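Side-chain contacts in nucleoside-diphosphate-sugar epimerase (Pseudomonas aeruginosa, PDB 2X4G), which probably acts as an NAD-dependent epimerase or dehydratase of sugar nucleotides, with a Rossmann fold: residues Gly104-Phe109 against Trp160-Gln165; Glu164-Gln169 against Val176-Pro181. All blocks are in the same frame, centred on the assembly; numbering follows the deposited sequence.

Contact 1 (Gly104-Phe109 against Trp160-Gln165); sequences GQTNPF and WALDEQ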
ATOM      1  N   GLY A 104      -0.072 -17.316  15.661  1.00 66.32           N
ATOM      2  CA  GLY A 104      -1.286 -17.574  16.423  1.00 67.03           C
ATOM      3  C   GLY A 104      -2.168 -18.674  15.856  1.00 66.04           C
ATOM      4  O   GLY A 104      -2.923 -19.316  16.593  1.00 66.73           O
ATOM      5  N   GLN A 105      -2.096 -18.882  14.550  1.00 64.76           N
ATOM      6  CA  GLN A 105      -2.847 -19.953  13.910  1.00 63.87           C
ATOM      7  C   GLN A 105      -2.131 -21.282  14.090  1.00 62.41           C
ATOM      8  O   GLN A 105      -2.782 -22.297  14.379  1.00 63.09           O
ATOM      9  CB  GLN A 105      -3.047 -19.678  12.413  1.00 63.51           C
ATOM     10  CG  GLN A 105      -4.069 -18.551  12.091  1.00 66.48           C
ATOM     11  CD  GLN A 105      -4.215 -18.267  10.571  1.00 67.91           C
ATOM     12  OE1 GLN A 105      -4.052 -19.172   9.718  1.00 67.59           O
ATOM     13  NE2 GLN A 105      -4.533 -17.007  10.238  1.00 67.42           N
ATOM     14  N   THR A 106      -0.809 -21.300  13.918  1.00 60.36           N
ATOM     15  CA  THR A 106      -0.084 -22.563  13.978  1.00 58.61           C
ATOM     16  C   THR A 106       0.069 -23.084  15.392  1.00 58.48           C
ATOM     17  O   THR A 106       0.103 -24.291  15.607  1.00 58.17           O
ATOM     18  CB  THR A 106       1.329 -22.475  13.381  1.00 58.26           C
ATOM     19  OG1 THR A 106       2.008 -21.351  13.946  1.00 58.94           O
ATOM     20  CG2 THR A 106       1.286 -22.359  11.858  1.00 56.93           C
ATOM     21  N   ASN A 107       0.181 -22.195  16.365  1.00 58.49           N
ATOM     22  CA  ASN A 107       0.561 -22.657  17.690  1.00 58.66           C
ATOM     23  C   ASN A 107      -0.422 -23.676  18.276  1.00 58.07           C
ATOM     24  O   ASN A 107       0.008 -24.700  18.811  1.00 58.70           O
ATOM     25  CB  ASN A 107       0.811 -21.503  18.655  1.00 59.66           C
ATOM     26  CG  ASN A 107       1.993 -21.773  19.553  1.00 61.29           C
ATOM     27  OD1 ASN A 107       3.069 -22.181  19.080  1.00 61.54           O
ATOM     28  ND2 ASN A 107       1.810 -21.574  20.857  1.00 62.54           N
ATOM     29  N   PRO A 108      -1.740 -23.425  18.155  1.00 56.95           N
ATOM     30  CA  PRO A 108      -2.684 -24.408  18.675  1.00 56.48           C
ATOM     31  C   PRO A 108      -2.594 -25.758  17.961  1.00 54.50           C
ATOM     32  O   PRO A 108      -2.807 -26.802  18.577  1.00 55.47           O
ATOM     33  CB  PRO A 108      -4.055 -23.754  18.425  1.00 56.61           C
ATOM     34  CG  PRO A 108      -3.784 -22.319  18.305  1.00 57.38           C
ATOM     35  CD  PRO A 108      -2.435 -22.234  17.645  1.00 56.93           C
ATOM     36  N   PHE A 109      -2.291 -25.728  16.673  1.00 51.98           N
ATOM     37  CA  PHE A 109      -2.212 -26.941  15.879  1.00 49.86           C
ATOM     38  C   PHE A 109      -1.143 -27.851  16.447  1.00 49.10           C
ATOM     39  O   PHE A 109      -1.368 -29.038  16.646  1.00 48.40           O
ATOM     40  CB  PHE A 109      -1.925 -26.597  14.412  1.00 48.75           C
ATOM     41  CG  PHE A 109      -1.466 -27.765  13.595  1.00 47.77           C
ATOM     42  CD1 PHE A 109      -2.379 -28.692  13.120  1.00 47.29           C
ATOM     43  CD2 PHE A 109      -0.123 -27.940  13.312  1.00 46.65           C
ATOM     44  CE1 PHE A 109      -1.968 -29.766  12.387  1.00 46.29           C
ATOM     45  CE2 PHE A 109       0.293 -29.005  12.578  1.00 46.52           C
ATOM     46  CZ  PHE A 109      -0.633 -29.929  12.111  1.00 46.98           C
ATOM     47  N   TRP A 160      10.132 -16.540   7.956  1.00 49.58           N
ATOM     48  CA  TRP A 160      11.248 -16.996   8.786  1.00 49.35           C
ATOM     49  C   TRP A 160      10.749 -17.524  10.118  1.00 49.13           C
ATOM     50  O   TRP A 160      11.246 -18.522  10.608  1.00 49.05           O
ATOM     51  CB  TRP A 160      12.251 -15.862   9.037  1.00 50.49           C
ATOM     52  CG  TRP A 160      13.214 -16.147  10.143  1.00 50.08           C
ATOM     53  CD1 TRP A 160      14.391 -16.809  10.043  1.00 49.29           C
ATOM     54  CD2 TRP A 160      13.074 -15.779  11.521  1.00 50.13           C
ATOM     55  NE1 TRP A 160      15.000 -16.885  11.269  1.00 50.02           N
ATOM     56  CE2 TRP A 160      14.211 -16.261  12.197  1.00 50.96           C
ATOM     57  CE3 TRP A 160      12.098 -15.089  12.248  1.00 50.04           C
ATOM     58  CZ2 TRP A 160      14.409 -16.068  13.571  1.00 52.60           C
ATOM     59  CZ3 TRP A 160      12.286 -14.908  13.615  1.00 51.64           C
ATOM     60  CH2 TRP A 160      13.435 -15.389  14.260  1.00 52.50           C
ATOM     61  N   ALA A 161       9.785 -16.834  10.712  1.00 49.33           N
ATOM     62  CA  ALA A 161       9.255 -17.234  12.022  1.00 49.73           C
ATOM     63  C   ALA A 161       8.597 -18.618  11.982  1.00 48.44           C
ATOM     64  O   ALA A 161       8.925 -19.491  12.775  1.00 48.30           O
ATOM     65  CB  ALA A 161       8.270 -16.200  12.528  1.00 50.17           C
ATOM     66  N   LEU A 162       7.668 -18.805  11.051  1.00 47.59           N
ATOM     67  CA  LEU A 162       6.975 -20.083  10.896  1.00 46.48           C
ATOM     68  C   LEU A 162       7.967 -21.222  10.674  1.00 46.55           C
ATOM     69  O   LEU A 162       7.775 -22.343  11.164  1.00 46.00           O
ATOM     70  CB  LEU A 162       5.982 -19.997   9.740  1.00 45.14           C
ATOM     71  CG  LEU A 162       4.780 -19.044   9.947  1.00 45.14           C
ATOM     72  CD1 LEU A 162       4.042 -18.667   8.634  1.00 39.88           C
ATOM     73  CD2 LEU A 162       3.799 -19.640  10.981  1.00 44.63           C
ATOM     74  N   ASP A 163       9.042 -20.932   9.949  1.00 47.14           N
ATOM     75  CA  ASP A 163      10.109 -21.912   9.775  1.00 47.88           C
ATOM     76  C   ASP A 163      10.812 -22.227  11.105  1.00 49.62           C
ATOM     77  O   ASP A 163      10.957 -23.392  11.470  1.00 49.78           O
ATOM     78  CB  ASP A 163      11.124 -21.431   8.743  1.00 47.87           C
ATOM     79  CG  ASP A 163      12.023 -22.550   8.253  1.00 48.06           C
ATOM     80  OD1 ASP A 163      13.160 -22.683   8.769  1.00 48.74           O
ATOM     81  OD2 ASP A 163      11.587 -23.303   7.353  1.00 46.58           O
ATOM     82  N   GLU A 164      11.246 -21.189  11.815  1.00 51.32           N
ATOM     83  CA  GLU A 164      11.821 -21.346  13.151  1.00 53.46           C
ATOM     84  C   GLU A 164      10.927 -22.089  14.114  1.00 53.27           C
ATOM     85  O   GLU A 164      11.406 -22.901  14.897  1.00 53.80           O
ATOM     86  CB  GLU A 164      12.145 -19.986  13.771  1.00 55.34           C
ATOM     87  CG  GLU A 164      13.581 -19.521  13.524  1.00 59.19           C
ATOM     88  CD  GLU A 164      14.627 -20.296  14.326  1.00 63.56           C
ATOM     89  OE1 GLU A 164      15.819 -20.221  13.939  1.00 66.55           O
ATOM     90  OE2 GLU A 164      14.269 -20.972  15.324  1.00 65.99           O
ATOM     91  N   GLN A 165       9.637 -21.778  14.071  1.00 53.14           N
ATOM     92  CA  GLN A 165       8.641 -22.404  14.938  1.00 53.57           C
ATOM     93  C   GLN A 165       8.575 -23.903  14.723  1.00 53.33           C
ATOM     94  O   GLN A 165       8.575 -24.672  15.689  1.00 54.01           O
ATOM     95  CB  GLN A 165       7.265 -21.808  14.673  1.00 53.05           C
ATOM     96  CG  GLN A 165       6.158 -22.331  15.581  1.00 53.39           C
ATOM     97  CD  GLN A 165       4.790 -21.782  15.209  1.00 53.13           C
ATOM     98  OE1 GLN A 165       4.464 -21.673  14.018  1.00 51.54           O
ATOM     99  NE2 GLN A 165       3.977 -21.438  16.224  1.00 52.22           N
TER
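Leu-162 and Gln-165, one turn apart on helix 154-171, both reach Thr-106 of helix 98-116, and Gln-165 goes on to Asn-107. The two short segments run nearly parallel, 12° between their directions, but their axes stay 11.1 Å apart, so the ends of side chains bridge the gap. Leu-162 comes first. With CG beside its backbone N and anti to the carbonyl carbon, it sends one branch forward: CD2 lies 3.8 Å from CG2 of Thr-106, methyl against methyl. The leucine side chain also packs on Ala-102 and Leu-103 of the same neighbouring helix and on Tyr-123 of the sheet beneath.

Gln-165 then stretches straight across. CG is anti to the backbone N (chi1 -177°) and the chain stays extended, which carries the amide to Thr-106 and Asn-107. OG1 of Thr-106 donates to OE1 of Gln-165, modelled at 2.5 Å, while NE2 of Gln-165 reaches OD1 of Asn-107 at 3.1 Å. This second bond is weak, bent to 129° at the hydrogen. The amide planes of Gln-165 and Asn-107 lie almost parallel, 7° apart. The carbonyl O of Leu-103, in the threonine's own helix, is a second acceptor for OG1 of Thr-106, so the single hydroxyl hydrogen must be shared or alternate between the two oxygens.

The contact is apolar at one place and polar at the other. A methyl contact lies on the side of the sheet, and above it a buried glutamine amide uses its oxygen as acceptor and its nitrogen as donor to neighbouring residues of one helix. The oxygen end is held by the threonine and the nitrogen end only weakly by the asparagine, which probably biases the orientation of the amide.

Contact 2 (Glu164-Gln169 against Val176-Pro181); sequences EQAREQ and VVIGIP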
ATOM      1  N   GLU A 164      11.246 -21.189  11.815  1.00 51.32           N
ATOM      2  CA  GLU A 164      11.821 -21.346  13.151  1.00 53.46           C
ATOM      3  C   GLU A 164      10.927 -22.089  14.114  1.00 53.27           C
ATOM      4  O   GLU A 164      11.406 -22.901  14.897  1.00 53.80           O
ATOM      5  CB  GLU A 164      12.145 -19.986  13.771  1.00 55.34           C
ATOM      6  CG  GLU A 164      13.581 -19.521  13.524  1.00 59.19           C
ATOM      7  CD  GLU A 164      14.627 -20.296  14.326  1.00 63.56           C
ATOM      8  OE1 GLU A 164      15.819 -20.221  13.939  1.00 66.55           O
ATOM      9  OE2 GLU A 164      14.269 -20.972  15.324  1.00 65.99           O
ATOM     10  N   GLN A 165       9.637 -21.778  14.071  1.00 53.14           N
ATOM     11  CA  GLN A 165       8.641 -22.404  14.938  1.00 53.57           C
ATOM     12  C   GLN A 165       8.575 -23.903  14.723  1.00 53.33           C
ATOM     13  O   GLN A 165       8.575 -24.672  15.689  1.00 54.01           O
ATOM     14  CB  GLN A 165       7.265 -21.808  14.673  1.00 53.05           C
ATOM     15  CG  GLN A 165       6.158 -22.331  15.581  1.00 53.39           C
ATOM     16  CD  GLN A 165       4.790 -21.782  15.209  1.00 53.13           C
ATOM     17  OE1 GLN A 165       4.464 -21.673  14.018  1.00 51.54           O
ATOM     18  NE2 GLN A 165       3.977 -21.438  16.224  1.00 52.22           N
ATOM     19  N   ALA A 166       8.511 -24.314  13.460  1.00 52.88           N
ATOM     20  CA  ALA A 166       8.446 -25.738  13.124  1.00 52.92           C
ATOM     21  C   ALA A 166       9.700 -26.489  13.608  1.00 54.05           C
ATOM     22  O   ALA A 166       9.598 -27.529  14.272  1.00 54.09           O
ATOM     23  CB  ALA A 166       8.223 -25.933  11.618  1.00 51.82           C
ATOM     24  N   ARG A 167      10.877 -25.952  13.306  1.00 55.05           N
ATOM     25  CA  ARG A 167      12.124 -26.574  13.762  1.00 56.82           C
ATOM     26  C   ARG A 167      12.153 -26.671  15.291  1.00 58.65           C
ATOM     27  O   ARG A 167      12.661 -27.648  15.849  1.00 59.85           O
ATOM     28  CB  ARG A 167      13.345 -25.789  13.267  1.00 57.45           C
ATOM     29  CG  ARG A 167      13.448 -25.681  11.749  1.00 57.31           C
ATOM     30  CD  ARG A 167      14.856 -25.409  11.267  1.00 59.71           C
ATOM     31  NE  ARG A 167      15.486 -24.284  11.964  1.00 63.68           N
ATOM     32  CZ  ARG A 167      15.219 -22.991  11.746  1.00 65.92           C
ATOM     33  NH1 ARG A 167      14.312 -22.613  10.844  1.00 66.53           N
ATOM     34  NH2 ARG A 167      15.864 -22.056  12.433  1.00 67.28           N
ATOM     35  N   GLU A 168      11.605 -25.647  15.946  1.00 59.58           N
ATOM     36  CA  GLU A 168      11.532 -25.537  17.401  1.00 61.17           C
ATOM     37  C   GLU A 168      10.663 -26.648  17.989  1.00 60.60           C
ATOM     38  O   GLU A 168      10.998 -27.214  19.018  1.00 61.51           O
ATOM     39  CB  GLU A 168      11.013 -24.131  17.737  1.00 62.21           C
ATOM     40  CG  GLU A 168      10.685 -23.761  19.190  1.00 66.24           C
ATOM     41  CD  GLU A 168       9.791 -22.480  19.256  1.00 70.41           C
ATOM     42  OE1 GLU A 168       8.537 -22.610  19.290  1.00 71.53           O
ATOM     43  OE2 GLU A 168      10.339 -21.344  19.218  1.00 73.02           O
ATOM     44  N   GLN A 169       9.573 -26.991  17.315  1.00 59.15           N
ATOM     45  CA  GLN A 169       8.755 -28.128  17.730  1.00 59.11           C
ATOM     46  C   GLN A 169       9.505 -29.464  17.540  1.00 59.05           C
ATOM     47  O   GLN A 169       9.394 -30.370  18.363  1.00 59.76           O
ATOM     48  CB  GLN A 169       7.442 -28.172  16.939  1.00 58.12           C
ATOM     49  CG  GLN A 169       6.582 -26.905  17.000  1.00 58.52           C
ATOM     50  CD  GLN A 169       5.921 -26.682  18.355  1.00 59.59           C
ATOM     51  OE1 GLN A 169       5.361 -27.599  18.948  1.00 59.87           O
ATOM     52  NE2 GLN A 169       5.975 -25.449  18.837  1.00 59.70           N
ATOM     53  N   VAL A 176       8.059 -33.276  13.544  1.00 47.55           N
ATOM     54  CA  VAL A 176       7.749 -32.313  12.483  1.00 45.80           C
ATOM     55  C   VAL A 176       8.777 -32.405  11.392  1.00 45.25           C
ATOM     56  O   VAL A 176       9.965 -32.338  11.669  1.00 45.62           O
ATOM     57  CB  VAL A 176       7.734 -30.857  12.983  1.00 45.94           C
ATOM     58  CG1 VAL A 176       7.823 -29.900  11.806  1.00 44.25           C
ATOM     59  CG2 VAL A 176       6.500 -30.584  13.792  1.00 44.85           C
ATOM     60  N   VAL A 177       8.302 -32.557  10.157  1.00 44.07           N
ATOM     61  CA  VAL A 177       9.138 -32.467   8.977  1.00 43.60           C
ATOM     62  C   VAL A 177       8.709 -31.197   8.236  1.00 43.26           C
ATOM     63  O   VAL A 177       7.532 -30.833   8.267  1.00 43.17           O
ATOM     64  CB  VAL A 177       8.969 -33.712   8.078  1.00 43.38           C
ATOM     65  CG1 VAL A 177       9.788 -33.572   6.781  1.00 42.57           C
ATOM     66  CG2 VAL A 177       9.355 -35.012   8.847  1.00 43.26           C
ATOM     67  N   ILE A 178       9.646 -30.517   7.577  1.00 43.16           N
ATOM     68  CA  ILE A 178       9.304 -29.312   6.821  1.00 42.31           C
ATOM     69  C   ILE A 178       9.506 -29.494   5.312  1.00 41.32           C
ATOM     70  O   ILE A 178      10.613 -29.792   4.855  1.00 41.11           O
ATOM     71  CB  ILE A 178      10.123 -28.127   7.292  1.00 43.08           C
ATOM     72  CG1 ILE A 178       9.954 -27.950   8.793  1.00 44.70           C
ATOM     73  CG2 ILE A 178       9.690 -26.862   6.575  1.00 42.42           C
ATOM     74  CD1 ILE A 178      10.929 -26.960   9.361  1.00 47.02           C
ATOM     75  N   GLY A 179       8.418 -29.305   4.559  1.00 40.13           N
ATOM     76  CA  GLY A 179       8.414 -29.393   3.099  1.00 39.11           C
ATOM     77  C   GLY A 179       8.202 -28.019   2.506  1.00 38.71           C
ATOM     78  O   GLY A 179       7.263 -27.327   2.866  1.00 39.14           O
ATOM     79  N   ILE A 180       9.099 -27.627   1.607  1.00 38.88           N
ATOM     80  CA  ILE A 180       9.204 -26.268   1.104  1.00 38.37           C
ATOM     81  C   ILE A 180       9.133 -26.339  -0.400  1.00 38.46           C
ATOM     82  O   ILE A 180      10.148 -26.555  -1.043  1.00 39.23           O
ATOM     83  CB  ILE A 180      10.568 -25.626   1.467  1.00 38.73           C
ATOM     84  CG1 ILE A 180      10.820 -25.653   2.975  1.00 38.96           C
ATOM     85  CG2 ILE A 180      10.647 -24.181   0.957  1.00 38.12           C
ATOM     86  CD1 ILE A 180      12.192 -25.079   3.355  1.00 39.27           C
ATOM     87  N   PRO A 181       7.936 -26.173  -0.978  1.00 38.23           N
ATOM     88  CA  PRO A 181       7.862 -26.181  -2.429  1.00 37.93           C
ATOM     89  C   PRO A 181       8.265 -24.842  -3.028  1.00 38.11           C
ATOM     90  O   PRO A 181       8.213 -23.829  -2.346  1.00 38.94           O
ATOM     91  CB  PRO A 181       6.387 -26.442  -2.679  1.00 37.46           C
ATOM     92  CG  PRO A 181       5.714 -25.803  -1.559  1.00 37.19           C
ATOM     93  CD  PRO A 181       6.606 -26.019  -0.375  1.00 37.86           C
TER
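Ile-178 points from its strand at the helix and fits its terminal CD1 against two successive residues, Ala-166 and Arg-167. CD1 sits 3.7 Å from CB of Ala-166 and, by the same measure, 3.7 Å from CG of Arg-167. Its first torsion (chi1 -55°) sets CG1 beside the backbone N, and chi2 near 169° extends the chain, so that CD1 is what leads toward the helix. The bond from CA to CB of Ala-166 faces the strand directly, whereas that of Arg-167 turns away; this arginine touches the isoleucine through the start of its aliphatic chain, the two side chains crossing at a slant. Beyond it the guanidinium group turns to Asp-163 one turn back, where NH1 forms a salt bridge.

Val-176, two residues earlier and facing the same way as Ile-178, straddles the next part of the helix with its two branches. CG1 lies against Ala-166, 4.0 Å from its CB and at a similar distance from its carbonyl O. CG2 reaches the other way, to CB of Gln-169 at 4.1 Å. Gln-169 starts toward the strand but bends at chi2, and its amide leads off from it. The valine and the isoleucine thus converge on the small methyl of Ala-166, consistent with the close approach of the short segments' axes, 7.9 Å at 151°, not far from antiparallel. Tyr-110 of helix 98-116 also packs on Ala-166 and Gln-169.

Val-177, facing away, pairs through its backbone with Ile-121 and Tyr-123. Strand 121-124, helix 154-171 and strand 176-185 consequently make a beta-alpha-beta crossover between adjacent parallel strands, with the helix lying over the sheet as in the Rossmann fold of the NAD-dependent epimerase/dehydratase family.

Of the elements involved, helix 98-116 comes first along the chain, which then runs through strand 121-124 before entering helix 154-171; contact 1 closes this excursion of 50 residues by joining the two helices. Contact 2 closes a far shorter return of six residues, from the end of helix 154-171 into strand 176-185. The loops follow one another without nesting, and the contacts share Glu-164 and Gln-165, their centres about 9 Å apart. Asp-163 OD2 meets Ile-178 CG2 at 4.1 Å where they touch. Helix 154-171 is the common element: contact 1 ties it laterally to its neighbouring helix, contact 2 ties it down to the central sheet.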